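Side-chain contacts in putative fimbrium subunit Fim1C (Bacteroides uniformis, PDB 4K4K), which probably forms part of the tip of fimbriae, the filamentous cell-surface appendages that mediate adhesion and biofilm formation: residues 68-71 against 72-75; 76-79 against 80-84; 110-113 against 114-117; 235-238 against 239-242. All coordinates share one frame; numbering follows the deposited sequence. Where two conformers were deposited one is given.

Contact 1 (68-71 against 72-75)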
# COMPACT_ATOMS: atom_id res chain seq x y z
N THR A 68 7.44 18.92 -1.28
CA THR A 68 7.28 20.30 -1.73
C THR A 68 5.90 20.48 -2.35
O THR A 68 5.45 19.64 -3.12
CB THR A 68 8.41 20.68 -2.71
OG1 THR A 68 9.66 20.28 -2.13
CG2 THR A 68 8.43 22.17 -3.04
N ALA A 69 5.26 21.59 -2.01
CA ALA A 69 3.94 21.89 -2.52
C ALA A 69 4.00 22.09 -4.02
O ALA A 69 4.92 22.73 -4.54
CB ALA A 69 3.41 23.15 -1.85
N ALA A 70 3.00 21.55 -4.73
CA ALA A 70 2.83 21.85 -6.16
C ALA A 70 2.47 23.34 -6.26
O ALA A 70 1.99 23.91 -5.27
CB ALA A 70 1.74 20.98 -6.74
N GLU A 71 2.71 23.98 -7.40
CA GLU A 71 2.44 25.42 -7.48
C GLU A 71 0.97 25.74 -7.20
O GLU A 71 0.09 25.06 -7.70
CB GLU A 71 2.84 25.97 -8.84
CG GLU A 71 3.11 27.45 -8.72
CD GLU A 71 3.56 28.15 -9.98
OE1 GLU A 71 3.78 27.47 -11.01
OE2 GLU A 71 3.67 29.39 -9.92
N GLY A 72 0.76 26.75 -6.34
CA GLY A 72 -0.55 27.19 -5.89
C GLY A 72 -1.20 26.31 -4.84
O GLY A 72 -2.36 26.55 -4.47
N GLN A 73 -0.48 25.27 -4.33
CA GLN A 73 -0.99 24.28 -3.36
C GLN A 73 -0.41 24.48 -1.95
O GLN A 73 -0.79 23.75 -1.04
CB GLN A 73 -0.65 22.85 -3.85
CG GLN A 73 -1.28 22.45 -5.20
CD GLN A 73 -2.77 22.27 -5.12
OE1 GLN A 73 -3.28 21.37 -4.43
NE2 GLN A 73 -3.52 23.13 -5.79
N THR A 74 0.53 25.42 -1.79
CA THR A 74 1.20 25.64 -0.50
C THR A 74 0.20 25.89 0.64
O THR A 74 -0.70 26.74 0.56
CB THR A 74 2.23 26.79 -0.59
OG1 THR A 74 3.15 26.54 -1.63
CG2 THR A 74 3.04 26.95 0.69
N ILE A 75 0.39 25.13 1.73
CA ILE A 75 -0.37 25.30 2.95
C ILE A 75 0.39 26.28 3.83
O ILE A 75 1.59 26.06 4.09
CB ILE A 75 -0.60 23.96 3.68
CG1 ILE A 75 -1.56 23.04 2.89
CG2 ILE A 75 -1.14 24.22 5.12
CD1 ILE A 75 -1.48 21.55 3.37
O HOH W 1 -2.55 24.49 -8.11

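Contact 2 (76-79 against 80-84)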
# COMPACT_ATOMS: atom_id res chain seq x y z
N TYR A 76 -0.29 27.32 4.29
CA TYR A 76 0.29 28.31 5.22
C TYR A 76 -0.36 28.22 6.56
O TYR A 76 -1.58 28.09 6.64
CB TYR A 76 0.13 29.75 4.69
CG TYR A 76 0.90 30.00 3.43
CD1 TYR A 76 2.25 30.35 3.47
CD2 TYR A 76 0.30 29.84 2.18
CE1 TYR A 76 2.99 30.55 2.29
CE2 TYR A 76 1.03 30.03 1.00
CZ TYR A 76 2.36 30.40 1.07
OH TYR A 76 3.05 30.58 -0.11
N PHE A 77 0.45 28.34 7.62
CA PHE A 77 -0.09 28.33 8.98
C PHE A 77 -0.89 29.59 9.27
O PHE A 77 -0.56 30.65 8.71
CB PHE A 77 1.04 28.18 9.99
CG PHE A 77 1.46 26.74 10.14
CD1 PHE A 77 0.85 25.92 11.08
CD2 PHE A 77 2.48 26.22 9.36
CE1 PHE A 77 1.25 24.59 11.24
CE2 PHE A 77 2.85 24.87 9.48
CZ PHE A 77 2.24 24.07 10.43
N PRO A 78 -1.94 29.50 10.14
CA PRO A 78 -2.69 30.73 10.52
C PRO A 78 -1.75 31.80 11.08
O PRO A 78 -0.89 31.53 11.94
CB PRO A 78 -3.66 30.23 11.60
CG PRO A 78 -3.81 28.75 11.34
CD PRO A 78 -2.46 28.30 10.83
N VAL A 79 -1.90 33.03 10.58
CA VAL A 79 -1.06 34.14 11.01
C VAL A 79 -1.26 34.45 12.53
O VAL A 79 -0.31 34.91 13.16
CB VAL A 79 -1.26 35.42 10.14
CG1 VAL A 79 -2.66 36.02 10.32
CG2 VAL A 79 -0.18 36.44 10.45
N ASP A 80 -2.44 34.14 13.10
CA ASP A 80 -2.70 34.37 14.53
C ASP A 80 -1.92 33.40 15.46
O ASP A 80 -2.09 33.48 16.69
CB ASP A 80 -4.21 34.33 14.82
CG ASP A 80 -4.92 32.99 14.64
OD1 ASP A 80 -4.24 32.00 14.33
OD2 ASP A 80 -6.16 32.95 14.83
N ALA A 81 -1.09 32.49 14.89
CA ALA A 81 -0.28 31.51 15.62
C ALA A 81 -1.17 30.47 16.35
O ALA A 81 -0.69 29.79 17.24
CB ALA A 81 0.69 32.20 16.58
N SER A 82 -2.43 30.31 15.93
CA SER A 82 -3.29 29.26 16.47
C SER A 82 -2.86 27.90 15.86
O SER A 82 -2.22 27.87 14.79
CB SER A 82 -4.77 29.55 16.25
OG SER A 82 -5.03 29.52 14.86
N GLN A 83 -3.21 26.80 16.55
CA GLN A 83 -2.76 25.49 16.10
C GLN A 83 -3.74 24.80 15.13
O GLN A 83 -4.95 25.09 15.10
CB GLN A 83 -2.46 24.57 17.31
CG GLN A 83 -1.31 25.06 18.22
CD GLN A 83 -1.73 26.21 19.13
OE1 GLN A 83 -2.81 26.17 19.73
NE2 GLN A 83 -0.91 27.26 19.22
N ARG A 84 -3.20 23.87 14.36
CA ARG A 84 -3.92 23.08 13.38
C ARG A 84 -3.38 21.67 13.40
O ARG A 84 -2.24 21.44 13.86
CB ARG A 84 -3.79 23.67 11.95
CG ARG A 84 -4.47 25.03 11.73
CD ARG A 84 -6.00 24.96 11.86
NE ARG A 84 -6.60 26.27 11.55
CZ ARG A 84 -6.75 27.24 12.43
NH1 ARG A 84 -6.32 27.09 13.68
NH2 ARG A 84 -7.25 28.41 12.06
O HOH W 2 -0.27 29.08 13.33

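Contact 3 (110-113 against 114-117)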
# COMPACT_ATOMS: atom_id res chain seq x y z
N THR A 110 -0.39 -4.10 -11.55
CA THR A 110 0.82 -3.44 -12.04
C THR A 110 0.51 -2.01 -12.55
O THR A 110 -0.38 -1.85 -13.38
CB THR A 110 1.46 -4.32 -13.13
OG1 THR A 110 1.71 -5.63 -12.57
CG2 THR A 110 2.77 -3.76 -13.66
N PRO A 111 1.27 -0.97 -12.12
CA PRO A 111 2.36 -1.00 -11.11
C PRO A 111 1.81 -1.06 -9.68
O PRO A 111 0.78 -0.44 -9.39
CB PRO A 111 3.10 0.31 -11.37
CG PRO A 111 2.10 1.24 -11.96
CD PRO A 111 1.03 0.40 -12.62
N GLN A 112 2.48 -1.80 -8.81
CA GLN A 112 2.10 -1.96 -7.41
C GLN A 112 1.98 -0.62 -6.68
O GLN A 112 1.06 -0.45 -5.87
CB GLN A 112 3.12 -2.83 -6.66
CG GLN A 112 3.19 -4.29 -7.15
CD GLN A 112 2.20 -5.16 -6.41
OE1 GLN A 112 2.48 -5.71 -5.34
NE2 GLN A 112 0.99 -5.27 -6.94
N LYS A 113 2.90 0.34 -6.95
CA LYS A 113 2.90 1.65 -6.26
C LYS A 113 1.60 2.45 -6.49
O LYS A 113 1.24 3.24 -5.63
CB LYS A 113 4.13 2.50 -6.66
CG LYS A 113 4.12 3.07 -8.08
CD LYS A 113 5.23 4.09 -8.29
CE LYS A 113 5.15 4.80 -9.62
NZ LYS A 113 4.10 5.85 -9.62
N ASP A 114 0.88 2.22 -7.61
CA ASP A 114 -0.34 2.96 -7.92
C ASP A 114 -1.55 2.47 -7.12
O ASP A 114 -2.56 3.18 -7.09
CB ASP A 114 -0.64 2.90 -9.43
CG ASP A 114 0.32 3.77 -10.24
OD1 ASP A 114 1.17 4.46 -9.63
OD2 ASP A 114 0.21 3.78 -11.48
N ILE A 115 -1.46 1.28 -6.49
CA ILE A 115 -2.57 0.78 -5.66
C ILE A 115 -2.13 0.66 -4.18
O ILE A 115 -2.92 0.22 -3.36
CB ILE A 115 -3.16 -0.56 -6.20
CG1 ILE A 115 -2.08 -1.69 -6.24
CG2 ILE A 115 -3.83 -0.34 -7.56
CD1 ILE A 115 -2.64 -3.15 -6.44
N ASP A 116 -0.90 1.04 -3.86
CA ASP A 116 -0.38 0.95 -2.51
C ASP A 116 -0.90 2.14 -1.66
O ASP A 116 -0.16 3.09 -1.39
CB ASP A 116 1.15 0.89 -2.53
CG ASP A 116 1.77 0.59 -1.20
OD1 ASP A 116 1.00 0.36 -0.21
OD2 ASP A 116 3.01 0.67 -1.09
N LEU A 117 -2.15 2.05 -1.21
CA LEU A 117 -2.77 3.12 -0.41
C LEU A 117 -2.10 3.20 0.96
O LEU A 117 -1.96 2.18 1.67
CB LEU A 117 -4.28 2.82 -0.26
CG LEU A 117 -5.04 3.72 0.73
CD1 LEU A 117 -5.09 5.19 0.24
CD2 LEU A 117 -6.44 3.12 1.07
O HOH W 3 2.57 5.15 -12.32

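Contact 4 (235-238 against 239-242)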
# COMPACT_ATOMS: atom_id res chain seq x y z
N ASN A 235 -5.34 -20.45 3.86
CA ASN A 235 -5.75 -20.64 5.26
C ASN A 235 -5.00 -21.82 5.95
O ASN A 235 -5.00 -21.88 7.19
CB ASN A 235 -7.27 -20.84 5.33
CG ASN A 235 -7.85 -20.64 6.72
OD1 ASN A 235 -7.96 -19.52 7.22
ND2 ASN A 235 -8.19 -21.74 7.37
N SER A 236 -4.31 -22.68 5.19
CA SER A 236 -3.55 -23.78 5.80
C SER A 236 -2.22 -23.27 6.40
O SER A 236 -1.62 -23.99 7.21
CB SER A 236 -3.32 -24.91 4.80
OG SER A 236 -2.31 -24.58 3.86
N ALA A 237 -1.78 -22.04 6.05
CA ALA A 237 -0.55 -21.48 6.60
C ALA A 237 -0.78 -21.01 8.03
O ALA A 237 -1.85 -20.48 8.34
CB ALA A 237 -0.04 -20.33 5.75
N ALA A 238 0.25 -21.18 8.88
CA ALA A 238 0.19 -20.78 10.29
C ALA A 238 0.07 -19.28 10.44
O ALA A 238 -0.69 -18.81 11.29
CB ALA A 238 1.42 -21.28 11.03
N GLN A 239 0.80 -18.51 9.60
CA GLN A 239 0.83 -17.06 9.71
C GLN A 239 -0.29 -16.31 8.96
O GLN A 239 -0.34 -15.08 9.07
CB GLN A 239 2.20 -16.51 9.23
CG GLN A 239 3.43 -17.03 9.97
CD GLN A 239 3.30 -17.06 11.47
OE1 GLN A 239 2.97 -16.06 12.12
NE2 GLN A 239 3.57 -18.21 12.05
N SER A 240 -1.17 -17.01 8.22
CA SER A 240 -2.19 -16.29 7.45
C SER A 240 -3.61 -16.89 7.52
O SER A 240 -4.20 -17.20 6.49
CB SER A 240 -1.76 -16.12 6.00
OG SER A 240 -1.70 -17.34 5.28
N LYS A 241 -4.20 -16.96 8.73
CA LYS A 241 -5.61 -17.37 8.88
C LYS A 241 -6.53 -16.18 8.48
O LYS A 241 -7.72 -16.33 8.20
CB LYS A 241 -5.90 -17.82 10.33
CG LYS A 241 -5.06 -19.01 10.81
CD LYS A 241 -5.49 -20.32 10.16
CE LYS A 241 -4.53 -21.45 10.46
NZ LYS A 241 -4.95 -22.70 9.77
N ALA A 242 -5.93 -15.00 8.45
CA ALA A 242 -6.53 -13.71 8.09
C ALA A 242 -5.48 -12.88 7.41
O ALA A 242 -4.28 -13.13 7.59
CB ALA A 242 -7.02 -13.00 9.36

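Contact 1 (68-71 against 72-75)
Ala70 O accepts the backbone N-H of Gln73, with Ala70 O and Gln73 N 3.0 Å apart and an N-H...O angle of 148°. This bond closes a type II beta turn that runs from Ala70 to Gln73. Gly72 holds the third position with a positive phi of 77°. A side chain there would begin too close to Glu71 O, so the lack of one suits the turn. The turn itself brings Gln73 CB to 3.2 Å from Ala70 O. Gln73 CG is anti to the carbonyl carbon (chi1 -61°), which sets it beside Ala70 CB at 3.7 Å. The bend at chi2 then sends the amide away from the turn. In this conformer the amide nitrogen and oxygen are both bonded. One water accepts from Gln73 NE2 at 2.9 Å and donates to Glu71 O at 2.7 Å, which links the amide to the Glu71 carbonyl. Gln73 OE1 takes the backbone N-H of Lys55. On the other side of the turn bond, the methyl of Ala69 touches Thr74 OG1 at 3.4 Å. The turn follows directly on strand 68-69, which pairs antiparallel with strand 47-57. Ala69 leans on Tyr56 and Ala70 on Lys55 of that strand. After the turn, Ile75 packs on Ile40 and Met42 of strand 37-44.

Contact 2 (76-79 against 80-84)
Residues Pro78 to Ala81 form a type I beta turn, closed by Ala81 N donating to Pro78 O at 3.1 Å. A water also donates to Pro78 O, and to Ser82 O as well, so it bridges the start of the turn to the residue after it. Asp80 bends its carboxylate back toward the chain that follows: CG sits between the backbone N and the carbonyl carbon (chi1 66°). Asp80 OD1 then takes two bonds from one residue. Ser82 N donates to Asp80 OD1 at 2.9 Å, coming from above the carboxylate plane, and this makes an Asx turn. Ser82 OG donates to Asp80 OD1 at 2.7 Å, on the syn side and closer to the plane. The two bonds probably limit the rotation of the carboxylate. Pro78 CB lies against the same oxygen. The Asx turn overlaps the end of the beta turn within the loop that leads from strand 68-69 into strand 84-90, at one end of this elongated beta protein. Arg84 opens that strand, and its chain bends at chi2 (-66°) to reach back over the proline. Pro78 CG sits over the centre of one guanidinium face, 3.5 Å from Arg84 CZ. Arg84 NE forms a salt bridge with Asp49. Arg84 NH1 donates to Gln83 O at 2.8 Å, nearly in the guanidinium plane, and makes a weak bond to Ser82 OG. A leucine in place of Arg84 would probably leave Asp49 without its positive partner and the Gln83 carbonyl without this donor, with no flat group over Pro78 CG.

Contact 3 (110-113 against 114-117)
Two overlapping turns, Pro111 to Asp114 and Gln112 to Ile115, coil the loop that leads from strand 101-105 to strand 118-126. Asp114 N donates to Pro111 O at 3.2 Å, and Ile115 N donates to Gln112 O at 3.1 Å. A cis peptide bond precedes Pro111. The proline ring meets the aspartate: Pro111 CG is 3.2 Å from Asp114 OD2. Lys113 lies alongside Asp114, both side chains pointing the same way. The lysine chain runs extended until it bends at chi4 (77°), which tips the amino group onto the carboxylate. Lys113 NZ and Asp114 OD1 form a salt bridge of 3.2 Å, made on the syn side. A water accepts from Lys113 NZ and donates to Asp114 OD2 at 2.9 Å, so the amino group reaches OD1 directly and OD2 through the water. The coil is followed by an inverse gamma turn centred on Asp116, with a weak bond from Leu117 N to Ile115 O, and the chain then enters strand 118-126. Asp116 CB packs on Gln112 O at 3.6 Å, while Asp116 OD1 is bonded to His139. Gln112 is anchored by Lys143 and by the carbonyl of Gln109. Ile115 rests on Ile206 of strand 202-207.

Contact 4 (235-238 against 239-242)
Lys241 bends at chi2 (-72°) and then runs straight out, which carries its amino group back to the main chain of Asn235. Lys241 NZ donates to Asn235 O at 2.7 Å. The nitrogen lies nearly along the C=O axis, with a C=O...N angle of 165°. Lys241 CE passes 3.6 Å from Ala237 O, so the end of the chain lies by two carbonyls. The Asn235 side chain crosses the lysine at about a right angle, with Asn235 CG 4.2 Å from Lys241 CD. With an alanine here, the lysine methylenes would be likely to lose the flat group that crosses them and turn more freely; the backbone acceptor would stay. The methyl of Ala237 packs on Ser240 OG at 3.5 Å. That hydroxyl is bonded to Tyr251 OH in strand 247-256, the next strand along the chain. Ser240 O takes a bond from Thr213 OG1, which ties the loop to Thr213, whose backbone also bonds with that of Lys241. Asn235 belongs to the end of a short 3-10 segment after strand 228-233. There the lysine supplies a charged donor to a main-chain carbonyl, and its positive charge probably suits the negative end of the local peptide dipoles.

How the contacts relate
Contacts 1 and 2 adjoin in the sequence, and together they make the connection from strand 68-69 to strand 84-90. Their centres are about 17 Å apart, and the two touch nowhere else. Both lie on the same side of the chain's centre. Contact 3 comes near the middle of the molecule, its centre about 7 Å from that of the chain. It is about 24 Å, centre to centre, from both contact 1 and contact 4. Contact 4 lies on the opposite side of the chain's centre from contacts 1 and 2, with its centre about 49 Å from that of contact 2. All four lie in or beside connections between strands, spread along an elongated protein.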